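Local coordinates for beta-lactamase/D-alanine Carboxypeptidase (Yersinia pestis, PDB 3RJU), which probably hydrolyses beta-lactams or D-alanyl-D-alanine peptides, as a serine hydrolase of the beta-lactamase and penicillin-binding protein family, at residues W134-K137 with D138-W141; R140-W143 with L144-A147; E43-P46 with G47-I50; V327-S330 with Q331-F335. One frame throughout, in Å; residues are numbered along the deposited sequence.

Interaction 1: residues W134-K137 with D138-W141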
loop_
_atom_site.group_PDB
_atom_site.type_symbol
_atom_site.label_atom_id
_atom_site.label_comp_id
_atom_site.label_asym_id
_atom_site.label_seq_id
_atom_site.Cartn_x
_atom_site.Cartn_y
_atom_site.Cartn_z
ATOM N N TRP A 134 -8.002 -9.570 -12.388
ATOM C CA TRP A 134 -9.270 -10.225 -12.044
ATOM C C TRP A 134 -9.425 -10.268 -10.514
ATOM O O TRP A 134 -8.447 -10.543 -9.814
ATOM C CB TRP A 134 -9.304 -11.661 -12.602
ATOM C CG TRP A 134 -10.665 -12.301 -12.435
ATOM C CD1 TRP A 134 -11.653 -12.386 -13.377
ATOM C CD2 TRP A 134 -11.198 -12.898 -11.240
ATOM N NE1 TRP A 134 -12.757 -13.005 -12.845
ATOM C CE2 TRP A 134 -12.506 -13.324 -11.535
ATOM C CE3 TRP A 134 -10.694 -13.109 -9.948
ATOM C CZ2 TRP A 134 -13.320 -13.958 -10.588
ATOM C CZ3 TRP A 134 -11.500 -13.718 -9.010
ATOM C CH2 TRP A 134 -12.800 -14.147 -9.334
ATOM N N PRO A 135 -10.642 -10.013 -9.985
ATOM C CA PRO A 135 -11.897 -9.731 -10.693
ATOM C C PRO A 135 -11.966 -8.293 -11.175
ATOM O O PRO A 135 -11.308 -7.405 -10.604
ATOM C CB PRO A 135 -12.963 -9.939 -9.609
ATOM C CG PRO A 135 -12.246 -9.567 -8.314
ATOM C CD PRO A 135 -10.840 -10.117 -8.526
ATOM N N THR A 136 -12.770 -8.060 -12.210
ATOM C CA THR A 136 -13.066 -6.698 -12.618
ATOM C C THR A 136 -14.111 -6.111 -11.691
ATOM O O THR A 136 -14.702 -6.834 -10.881
ATOM C CB THR A 136 -13.605 -6.645 -14.047
ATOM O OG1 THR A 136 -14.912 -7.244 -14.083
ATOM C CG2 THR A 136 -12.663 -7.385 -15.001
ATOM N N LYS A 137 -14.340 -4.806 -11.809
ATOM C CA LYS A 137 -15.418 -4.162 -11.062
ATOM C C LYS A 137 -16.767 -4.860 -11.301
ATOM O O LYS A 137 -17.477 -5.203 -10.354
ATOM C CB LYS A 137 -15.539 -2.678 -11.419
ATOM C CG LYS A 137 -16.663 -1.983 -10.662
ATOM C CD LYS A 137 -16.746 -0.508 -11.010
ATOM C CE LYS A 137 -17.245 -0.300 -12.431
ATOM N NZ LYS A 137 -17.667 1.117 -12.659
ATOM N N ASP A 138 -17.137 -5.063 -12.563
ATOM C CA ASP A 138 -18.398 -5.754 -12.827
ATOM C C ASP A 138 -18.413 -7.153 -12.201
ATOM O O ASP A 138 -19.432 -7.568 -11.658
ATOM C CB ASP A 138 -18.698 -5.845 -14.323
ATOM C CG ASP A 138 -19.101 -4.509 -14.924
ATOM O OD1 ASP A 138 -19.403 -3.563 -14.158
ATOM O OD2 ASP A 138 -19.127 -4.413 -16.174
ATOM N N ASN A 139 -17.302 -7.890 -12.282
ATOM C CA ASN A 139 -17.263 -9.213 -11.649
ATOM C C ASN A 139 -17.553 -9.102 -10.151
ATOM O O ASN A 139 -18.301 -9.913 -9.587
ATOM C CB ASN A 139 -15.894 -9.887 -11.779
ATOM C CG ASN A 139 -15.490 -10.193 -13.209
ATOM O OD1 ASN A 139 -14.301 -10.220 -13.508
ATOM N ND2 ASN A 139 -16.461 -10.440 -14.088
ATOM N N ARG A 140 -16.929 -8.118 -9.502
ATOM C CA ARG A 140 -17.073 -7.957 -8.053
ATOM C C ARG A 140 -18.521 -7.760 -7.640
ATOM O O ARG A 140 -19.005 -8.387 -6.689
ATOM C CB ARG A 140 -16.258 -6.761 -7.537
ATOM C CG ARG A 140 -14.783 -6.992 -7.518
ATOM C CD ARG A 140 -14.098 -5.886 -6.751
ATOM N NE ARG A 140 -14.020 -4.580 -7.408
ATOM C CZ ARG A 140 -13.114 -4.252 -8.332
ATOM N NH1 ARG A 140 -12.258 -5.161 -8.789
ATOM N NH2 ARG A 140 -13.070 -3.018 -8.820
ATOM N N TRP A 141 -19.206 -6.866 -8.339
ATOM C CA TRP A 141 -20.570 -6.533 -7.962
ATOM C C TRP A 141 -21.561 -7.630 -8.334
ATOM O O TRP A 141 -22.543 -7.831 -7.627
ATOM C CB TRP A 141 -20.961 -5.142 -8.473
ATOM C CG TRP A 141 -20.214 -4.130 -7.690
ATOM C CD1 TRP A 141 -18.949 -3.660 -7.943
ATOM C CD2 TRP A 141 -20.636 -3.506 -6.466
ATOM N NE1 TRP A 141 -18.573 -2.772 -6.963
ATOM C CE2 TRP A 141 -19.584 -2.664 -6.044
ATOM C CE3 TRP A 141 -21.796 -3.587 -5.683
ATOM C CZ2 TRP A 141 -19.668 -1.878 -4.888
ATOM C CZ3 TRP A 141 -21.878 -2.809 -4.532
ATOM C CH2 TRP A 141 -20.814 -1.980 -4.138
#
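Thr-136 and Asn-139 hold each other by two reciprocal hydrogen bonds. Thr-136 N donates to Asn-139 OD1 at 2.9 Å, with the donor lying well out of the plane of the amide carbonyl. In return Asn-139 N donates to Thr-136 OG1 at 3.1 Å, and that bond is nearly straight at 165°. The hydroxyl sits between the Thr-136 backbone N and carbonyl carbon (chi1 69°), which turns it toward the first turn of the helix. This is a capping box at the start of helix 137-144, with Thr-136 as N-cap. The helical bonds begin here: Arg-140 N to Thr-136 O, then Trp-141 N to Lys-137 O.

The apolar contacts flank the cap. Pro-135, which follows a cis peptide bond, sets its CB 3.6 Å from Asn-139 CB. Pro-135 CG meets Arg-140 CG at 3.7 Å, the two side chains crossing at about a right angle.

The bend at chi3 of Arg-140 (-73°) folds the guanidinium back over the N-terminal turn. One face of it lies against Lys-137, with Arg-140 NH2 3.4 Å from Lys-137 CA. Its charge is met beyond this turn, by a salt bridge from NH2 to Asp-169 and a hydrogen bond from NH1 to Ala-222 O. Asp-169, on helix 162-175, also accepts from Trp-141 NE1.

Interaction 2: residues R140-W143 with L144-A147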
loop_
_atom_site.group_PDB
_atom_site.type_symbol
_atom_site.label_atom_id
_atom_site.label_comp_id
_atom_site.label_asym_id
_atom_site.label_seq_id
_atom_site.Cartn_x
_atom_site.Cartn_y
_atom_site.Cartn_z
ATOM N N ARG A 140 -16.929 -8.118 -9.502
ATOM C CA ARG A 140 -17.073 -7.957 -8.053
ATOM C C ARG A 140 -18.521 -7.760 -7.640
ATOM O O ARG A 140 -19.005 -8.387 -6.689
ATOM C CB ARG A 140 -16.258 -6.761 -7.537
ATOM C CG ARG A 140 -14.783 -6.992 -7.518
ATOM C CD ARG A 140 -14.098 -5.886 -6.751
ATOM N NE ARG A 140 -14.020 -4.580 -7.408
ATOM C CZ ARG A 140 -13.114 -4.252 -8.332
ATOM N NH1 ARG A 140 -12.258 -5.161 -8.789
ATOM N NH2 ARG A 140 -13.070 -3.018 -8.820
ATOM N N TRP A 141 -19.206 -6.866 -8.339
ATOM C CA TRP A 141 -20.570 -6.533 -7.962
ATOM C C TRP A 141 -21.561 -7.630 -8.334
ATOM O O TRP A 141 -22.543 -7.831 -7.627
ATOM C CB TRP A 141 -20.961 -5.142 -8.473
ATOM C CG TRP A 141 -20.214 -4.130 -7.690
ATOM C CD1 TRP A 141 -18.949 -3.660 -7.943
ATOM C CD2 TRP A 141 -20.636 -3.506 -6.466
ATOM N NE1 TRP A 141 -18.573 -2.772 -6.963
ATOM C CE2 TRP A 141 -19.584 -2.664 -6.044
ATOM C CE3 TRP A 141 -21.796 -3.587 -5.683
ATOM C CZ2 TRP A 141 -19.668 -1.878 -4.888
ATOM C CZ3 TRP A 141 -21.878 -2.809 -4.532
ATOM C CH2 TRP A 141 -20.814 -1.980 -4.138
ATOM N N GLN A 142 -21.274 -8.367 -9.405
ATOM C CA GLN A 142 -22.069 -9.534 -9.759
ATOM C C GLN A 142 -21.948 -10.613 -8.668
ATOM O O GLN A 142 -22.940 -11.226 -8.283
ATOM C CB GLN A 142 -21.655 -10.067 -11.135
ATOM C CG GLN A 142 -22.505 -11.211 -11.650
ATOM C CD GLN A 142 -23.982 -10.847 -11.768
ATOM O OE1 GLN A 142 -24.338 -9.720 -12.139
ATOM N NE2 GLN A 142 -24.852 -11.804 -11.436
ATOM N N TRP A 143 -20.739 -10.814 -8.150
ATOM C CA TRP A 143 -20.521 -11.757 -7.056
ATOM C C TRP A 143 -21.142 -11.261 -5.755
ATOM O O TRP A 143 -21.776 -12.020 -5.038
ATOM C CB TRP A 143 -19.019 -12.000 -6.834
ATOM C CG TRP A 143 -18.736 -12.859 -5.633
ATOM C CD1 TRP A 143 -18.698 -14.233 -5.595
ATOM C CD2 TRP A 143 -18.463 -12.414 -4.292
ATOM N NE1 TRP A 143 -18.417 -14.666 -4.310
ATOM C CE2 TRP A 143 -18.267 -13.571 -3.496
ATOM C CE3 TRP A 143 -18.359 -11.153 -3.688
ATOM C CZ2 TRP A 143 -17.988 -13.505 -2.132
ATOM C CZ3 TRP A 143 -18.079 -11.089 -2.319
ATOM C CH2 TRP A 143 -17.887 -12.261 -1.563
ATOM N N LEU A 144 -20.953 -9.986 -5.445
ATOM C CA LEU A 144 -21.345 -9.466 -4.138
ATOM C C LEU A 144 -22.861 -9.598 -3.934
ATOM O O LEU A 144 -23.344 -9.921 -2.840
ATOM C CB LEU A 144 -20.881 -8.006 -3.997
ATOM C CG LEU A 144 -21.071 -7.341 -2.638
ATOM C CD1 LEU A 144 -20.279 -8.062 -1.547
ATOM C CD2 LEU A 144 -20.679 -5.880 -2.727
ATOM N N LYS A 145 -23.615 -9.391 -5.001
ATOM C CA LYS A 145 -25.055 -9.308 -4.852
ATOM C C LYS A 145 -25.676 -10.645 -4.437
ATOM O O LYS A 145 -26.771 -10.677 -3.887
ATOM C CB LYS A 145 -25.701 -8.750 -6.118
ATOM C CG LYS A 145 -25.705 -9.691 -7.293
ATOM C CD LYS A 145 -26.321 -8.992 -8.485
ATOM C CE LYS A 145 -26.445 -9.924 -9.665
ATOM N NZ LYS A 145 -26.993 -9.201 -10.853
ATOM N N LEU A 146 -24.956 -11.737 -4.672
ATOM C CA LEU A 146 -25.421 -13.062 -4.283
ATOM C C LEU A 146 -24.641 -13.634 -3.103
ATOM O O LEU A 146 -24.919 -14.750 -2.660
ATOM C CB LEU A 146 -25.310 -14.028 -5.465
ATOM C CG LEU A 146 -26.184 -13.733 -6.680
ATOM C CD1 LEU A 146 -25.799 -14.653 -7.825
ATOM C CD2 LEU A 146 -27.648 -13.892 -6.316
ATOM N N ALA A 147 -23.667 -12.875 -2.602
ATOM C CA ALA A 147 -22.760 -13.356 -1.564
ATOM C C ALA A 147 -23.418 -13.357 -0.194
ATOM O O ALA A 147 -24.394 -12.649 0.038
ATOM C CB ALA A 147 -21.479 -12.488 -1.533
#
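Leu-144 takes up the apolar side of the last helical turn, between two tryptophans. Leu-144 N donates to Arg-140 O at 2.8 Å. Its CG stands anti to the backbone N (chi1 -174°), and the two methyls go to different rings. Leu-144 CD2 lies over one face of Trp-141, off centre, 4.1 Å from the centroid of the six-membered ring, in a CH-pi contact. Leu-144 CD1 reaches Trp-143 CZ3 at 3.8 Å. The Leu-144 and Trp-141 side chains run side by side and point the same way.

Lys-145 N donates to Trp-141 O. Its side chain is extended beyond CG and runs past the carbonyl oxygens of Trp-141 and Gln-142. Lys-145 NZ then donates to Gln-142 OE1 at 3.0 Å. Gln-142 is bent at chi2 (59°), which brings its amide round to the ammonium group. Both side chains lie toward the surface.

Leu-146 N donates to Trp-143 O at 3.2 Å, three residues back instead of four, from well above the carbonyl plane.

Ala-147 N donates to Leu-144 O at 3.0 Å. Ala-147 CB sits over a face of Trp-143, 3.6 Å from the centroid of the six-membered ring and 11° off the ring normal, a second CH-pi contact. Trp-143 also touches Gln-122, Pro-123 and Leu-162. The chain thus leaves helix 137-144 through a type I beta turn, Leu-144 to Ala-147, packed against the tryptophans of the helix's final turn.

Interaction 3: residues E43-P46 with G47-I50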
loop_
_atom_site.group_PDB
_atom_site.type_symbol
_atom_site.label_atom_id
_atom_site.label_comp_id
_atom_site.label_asym_id
_atom_site.label_seq_id
_atom_site.Cartn_x
_atom_site.Cartn_y
_atom_site.Cartn_z
ATOM N N GLU A 43 19.971 -5.110 -10.823
ATOM C CA GLU A 43 19.643 -4.997 -12.238
ATOM C C GLU A 43 18.155 -4.824 -12.423
ATOM O O GLU A 43 17.368 -5.349 -11.635
ATOM C CB GLU A 43 20.046 -6.286 -12.951
ATOM C CG GLU A 43 21.437 -6.762 -12.691
ATOM C CD GLU A 43 21.655 -8.113 -13.331
ATOM O OE1 GLU A 43 21.160 -9.140 -12.805
ATOM O OE2 GLU A 43 22.309 -8.135 -14.379
ATOM N N THR A 44 17.772 -4.122 -13.481
ATOM C CA THR A 44 16.356 -3.936 -13.800
ATOM C C THR A 44 15.735 -5.138 -14.519
ATOM O O THR A 44 14.532 -5.195 -14.687
ATOM C CB THR A 44 16.118 -2.670 -14.638
ATOM O OG1 THR A 44 16.868 -2.771 -15.853
ATOM C CG2 THR A 44 16.542 -1.408 -13.878
ATOM N N GLN A 45 16.569 -6.069 -14.979
ATOM C CA GLN A 45 16.115 -7.357 -15.505
ATOM C C GLN A 45 17.256 -8.343 -15.271
ATOM O O GLN A 45 18.419 -7.961 -15.384
ATOM C CB GLN A 45 15.792 -7.272 -17.002
ATOM C CG GLN A 45 14.833 -6.148 -17.387
ATOM C CD GLN A 45 14.398 -6.190 -18.849
ATOM O OE1 GLN A 45 14.490 -7.229 -19.509
ATOM N NE2 GLN A 45 13.912 -5.058 -19.355
ATOM N N PRO A 46 16.942 -9.607 -14.931
ATOM C CA PRO A 46 18.037 -10.552 -14.664
ATOM C C PRO A 46 19.053 -10.575 -15.804
ATOM O O PRO A 46 18.674 -10.769 -16.959
ATOM C CB PRO A 46 17.310 -11.893 -14.532
ATOM C CG PRO A 46 15.964 -11.486 -13.983
ATOM C CD PRO A 46 15.622 -10.232 -14.733
ATOM N N GLY A 47 20.319 -10.324 -15.477
ATOM C CA GLY A 47 21.397 -10.397 -16.445
ATOM C C GLY A 47 21.656 -9.144 -17.266
ATOM O O GLY A 47 22.612 -9.124 -18.037
ATOM N N ASN A 48 20.851 -8.090 -17.111
ATOM C CA ASN A 48 21.038 -6.931 -17.985
ATOM C C ASN A 48 22.067 -5.900 -17.514
ATOM O O ASN A 48 22.439 -4.994 -18.265
ATOM C CB ASN A 48 19.705 -6.267 -18.380
ATOM C CG ASN A 48 19.129 -5.356 -17.295
ATOM O OD1 ASN A 48 19.622 -5.282 -16.168
ATOM N ND2 ASN A 48 18.066 -4.657 -17.650
ATOM N N ASN A 49 22.529 -6.057 -16.279
ATOM C CA ASN A 49 23.528 -5.170 -15.709
ATOM C C ASN A 49 23.179 -3.696 -15.768
ATOM O O ASN A 49 24.071 -2.840 -15.845
ATOM C CB ASN A 49 24.884 -5.402 -16.367
ATOM C CG ASN A 49 25.915 -5.830 -15.373
ATOM O OD1 ASN A 49 26.076 -7.030 -15.103
ATOM N ND2 ASN A 49 26.610 -4.855 -14.788
ATOM N N ILE A 50 21.883 -3.403 -15.738
ATOM C CA ILE A 50 21.409 -2.025 -15.727
ATOM C C ILE A 50 20.896 -1.714 -14.321
ATOM O O ILE A 50 19.934 -2.332 -13.856
ATOM C CB ILE A 50 20.275 -1.809 -16.762
ATOM C CG1 ILE A 50 20.770 -2.079 -18.191
ATOM C CG2 ILE A 50 19.701 -0.398 -16.657
ATOM C CD1 ILE A 50 19.676 -1.889 -19.265
HETATM O O HOH W 1 24.632 -9.538 -14.215
#
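Glu-43 grips the backbone of the turn with both carboxylate oxygens. Glu-43 OE1 accepts from Gly-47 N at 3.0 Å, the donor lying above the carboxylate plane. Glu-43 OE2 accepts from Asn-49 N at 2.8 Å, on its anti side. Asn-48 ND2 donates to Thr-44 OG1 at 2.9 Å. That bond is almost straight (175°), with OG1 in the amide plane. Asn-48 CG lies between its own backbone N and carbonyl carbon (chi1 80°), which turns the amide toward Thr-44 and Gln-45.

Asn-48 N donates to Gln-45 O at 3.0 Å and closes a type II beta turn from Gln-45 to Asn-48. Gly-47 has positive phi (86°), as expected at the third position of this turn. Asn-48 OD1 then accepts from Ile-50 N at 3.0 Å, an Asx turn, and takes a weak bond from Gln-45 N.

Thr-44 N donates to Ile-50 O at 2.8 Å and brings the two ends of residues 43-50 together. A water donates to both Glu-43 OE2 and Asn-49 OD1. Further out, backbone hydrogen bonds join Glu-43 to Val-24 and Thr-44 to Ile-210, and Pro-46 packs on both of those residues. The loop follows edge strand 35-42.

Interaction 4: residues V327-S330 with Q331-F335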
loop_
_atom_site.group_PDB
_atom_site.type_symbol
_atom_site.label_atom_id
_atom_site.label_comp_id
_atom_site.label_asym_id
_atom_site.label_seq_id
_atom_site.Cartn_x
_atom_site.Cartn_y
_atom_site.Cartn_z
ATOM N N VAL A 327 11.902 -4.202 -4.144
ATOM C CA VAL A 327 12.799 -5.243 -4.624
ATOM C C VAL A 327 12.088 -6.074 -5.675
ATOM O O VAL A 327 10.907 -6.382 -5.540
ATOM C CB VAL A 327 13.229 -6.155 -3.422
ATOM C CG1 VAL A 327 13.588 -7.587 -3.862
ATOM C CG2 VAL A 327 14.349 -5.505 -2.604
ATOM N N THR A 328 12.788 -6.418 -6.747
ATOM C CA THR A 328 12.313 -7.473 -7.624
ATOM C C THR A 328 12.861 -8.833 -7.133
ATOM O O THR A 328 14.053 -8.979 -6.837
ATOM C CB THR A 328 12.721 -7.211 -9.076
ATOM O OG1 THR A 328 14.083 -6.770 -9.096
ATOM C CG2 THR A 328 11.841 -6.136 -9.710
ATOM N N ARG A 329 11.977 -9.819 -7.017
ATOM C CA ARG A 329 12.318 -11.103 -6.396
ATOM C C ARG A 329 13.251 -11.956 -7.250
ATOM O O ARG A 329 13.125 -11.992 -8.467
ATOM C CB ARG A 329 11.046 -11.926 -6.161
ATOM C CG ARG A 329 10.061 -11.311 -5.155
ATOM C CD ARG A 329 8.999 -12.355 -4.789
ATOM N NE ARG A 329 9.597 -13.441 -4.017
ATOM C CZ ARG A 329 9.851 -14.667 -4.489
ATOM N NH1 ARG A 329 10.434 -15.576 -3.713
ATOM N NH2 ARG A 329 9.537 -14.993 -5.737
ATOM N N SER A 330 14.167 -12.669 -6.606
ATOM C CA SER A 330 14.653 -13.902 -7.206
ATOM C C SER A 330 13.888 -15.069 -6.570
ATOM O O SER A 330 13.078 -14.872 -5.650
ATOM C CB SER A 330 16.158 -14.070 -6.979
ATOM O OG SER A 330 16.427 -14.289 -5.611
ATOM N N GLN A 331 14.135 -16.290 -7.038
ATOM C CA GLN A 331 13.409 -17.429 -6.501
ATOM C C GLN A 331 13.527 -17.550 -4.967
ATOM O O GLN A 331 12.552 -17.895 -4.292
ATOM C CB GLN A 331 13.868 -18.724 -7.183
ATOM C CG GLN A 331 13.178 -19.972 -6.672
ATOM C CD GLN A 331 11.669 -19.989 -6.910
ATOM O OE1 GLN A 331 11.150 -19.386 -7.867
ATOM N NE2 GLN A 331 10.953 -20.698 -6.033
ATOM N N LEU A 332 14.704 -17.261 -4.414
ATOM C CA LEU A 332 14.934 -17.477 -2.981
ATOM C C LEU A 332 14.462 -16.313 -2.097
ATOM O O LEU A 332 14.485 -16.408 -0.866
ATOM C CB LEU A 332 16.419 -17.802 -2.708
ATOM C CG LEU A 332 17.491 -16.786 -3.107
ATOM C CD1 LEU A 332 17.494 -15.611 -2.166
ATOM C CD2 LEU A 332 18.860 -17.487 -3.091
ATOM N N THR A 333 13.998 -15.227 -2.709
ATOM C CA THR A 333 13.611 -14.044 -1.934
ATOM C C THR A 333 12.554 -14.340 -0.858
ATOM O O THR A 333 11.499 -14.909 -1.152
ATOM C CB THR A 333 13.094 -12.939 -2.850
ATOM O OG1 THR A 333 14.174 -12.484 -3.697
ATOM C CG2 THR A 333 12.524 -11.769 -2.016
ATOM N N LYS A 334 12.862 -13.956 0.381
ATOM C CA LYS A 334 11.905 -14.013 1.482
ATOM C C LYS A 334 11.595 -12.586 1.935
ATOM O O LYS A 334 12.497 -11.806 2.230
ATOM C CB LYS A 334 12.463 -14.816 2.670
ATOM C CG LYS A 334 11.518 -14.853 3.907
ATOM C CD LYS A 334 12.219 -15.499 5.124
ATOM C CE LYS A 334 11.253 -16.054 6.176
ATOM N NZ LYS A 334 10.094 -15.178 6.488
ATOM N N PHE A 335 10.311 -12.247 1.972
ATOM C CA PHE A 335 9.886 -10.867 2.186
ATOM C C PHE A 335 10.489 -10.261 3.436
ATOM O O PHE A 335 11.000 -9.119 3.419
ATOM C CB PHE A 335 8.356 -10.759 2.284
ATOM C CG PHE A 335 7.893 -9.349 2.502
ATOM C CD1 PHE A 335 7.626 -8.511 1.410
ATOM C CD2 PHE A 335 7.775 -8.837 3.793
ATOM C CE1 PHE A 335 7.258 -7.185 1.599
ATOM C CE2 PHE A 335 7.390 -7.526 4.004
ATOM C CZ PHE A 335 7.112 -6.689 2.907
HETATM O O HOH W 2 9.052 -12.579 -1.317
HETATM O O HOH W 3 9.469 -17.763 -6.614
#
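Arg-329 and Thr-333 meet just past the end of strand 321-328. The two residues before Arg-329 hold the strand end in the sheet: Val-327 pairs with Ile-310, and Thr-328 with Val-24 and Gly-25.

Arg-329, just past the strand, folds its side chain alongside the turn that follows. The bend at chi3 (68°) brings the guanidinium to the backbone carbonyls. Arg-329 NH1 donates to Thr-333 O at 2.9 Å. The bond is nearly straight at 168°, lies in the guanidinium plane and uses a lone pair in the carbonyl plane. Arg-329 NH1 also donates to Gln-331 O at 3.2 Å, from well above that carbonyl's plane and with a more bent geometry. NE and CG of Arg-329 run beside CB and CG2 of Thr-333, crossing them at a slant. Two waters extend the grip. One accepts from NE and returns a weak bond to Thr-333 O. The other accepts from Arg-329 NH2 and donates to Gln-331 OE1 at 2.7 Å.

Ser-330 N donates to Thr-333 OG1 at 2.9 Å, and Thr-333 N donates back to Ser-330 O at 3.1 Å. The side-chain hydroxyls have further partners in the neighbouring loop: Ser-330 OG bonds to Gly-22 O, and Thr-333 OG1 to Ser-21 O. Thr-333 also packs on Ile-310. The arrangement is a type I beta turn, Ser-330 to Thr-333, held by an arginine whose NH1 bonds to two of its carbonyls, in the connection from strand 321-328 of the main antiparallel sheet to the C-terminal helix 336-349.

How the interactions relate
Interactions 1 and 2 hold the two ends of one element, helix 137-144, and share Arg-140 and Trp-141. Their centres are about 9 Å apart. Both are partly buried. The start is mainly polar capping, the end mainly methyl groups on tryptophan faces with one lysine-glutamine bond at the surface. Interactions 3 and 4 are surface contacts at loops that follow strands of the main antiparallel sheet. Both bond with the short run Ser-21 to Gly-25, interaction 3 through Val-24. A carboxylate accepts from N-H groups in interaction 3, a guanidinium donates to carbonyl oxygens in interaction 4. The helix pair stands about 30 to 43 Å, between centres, from this loop pair.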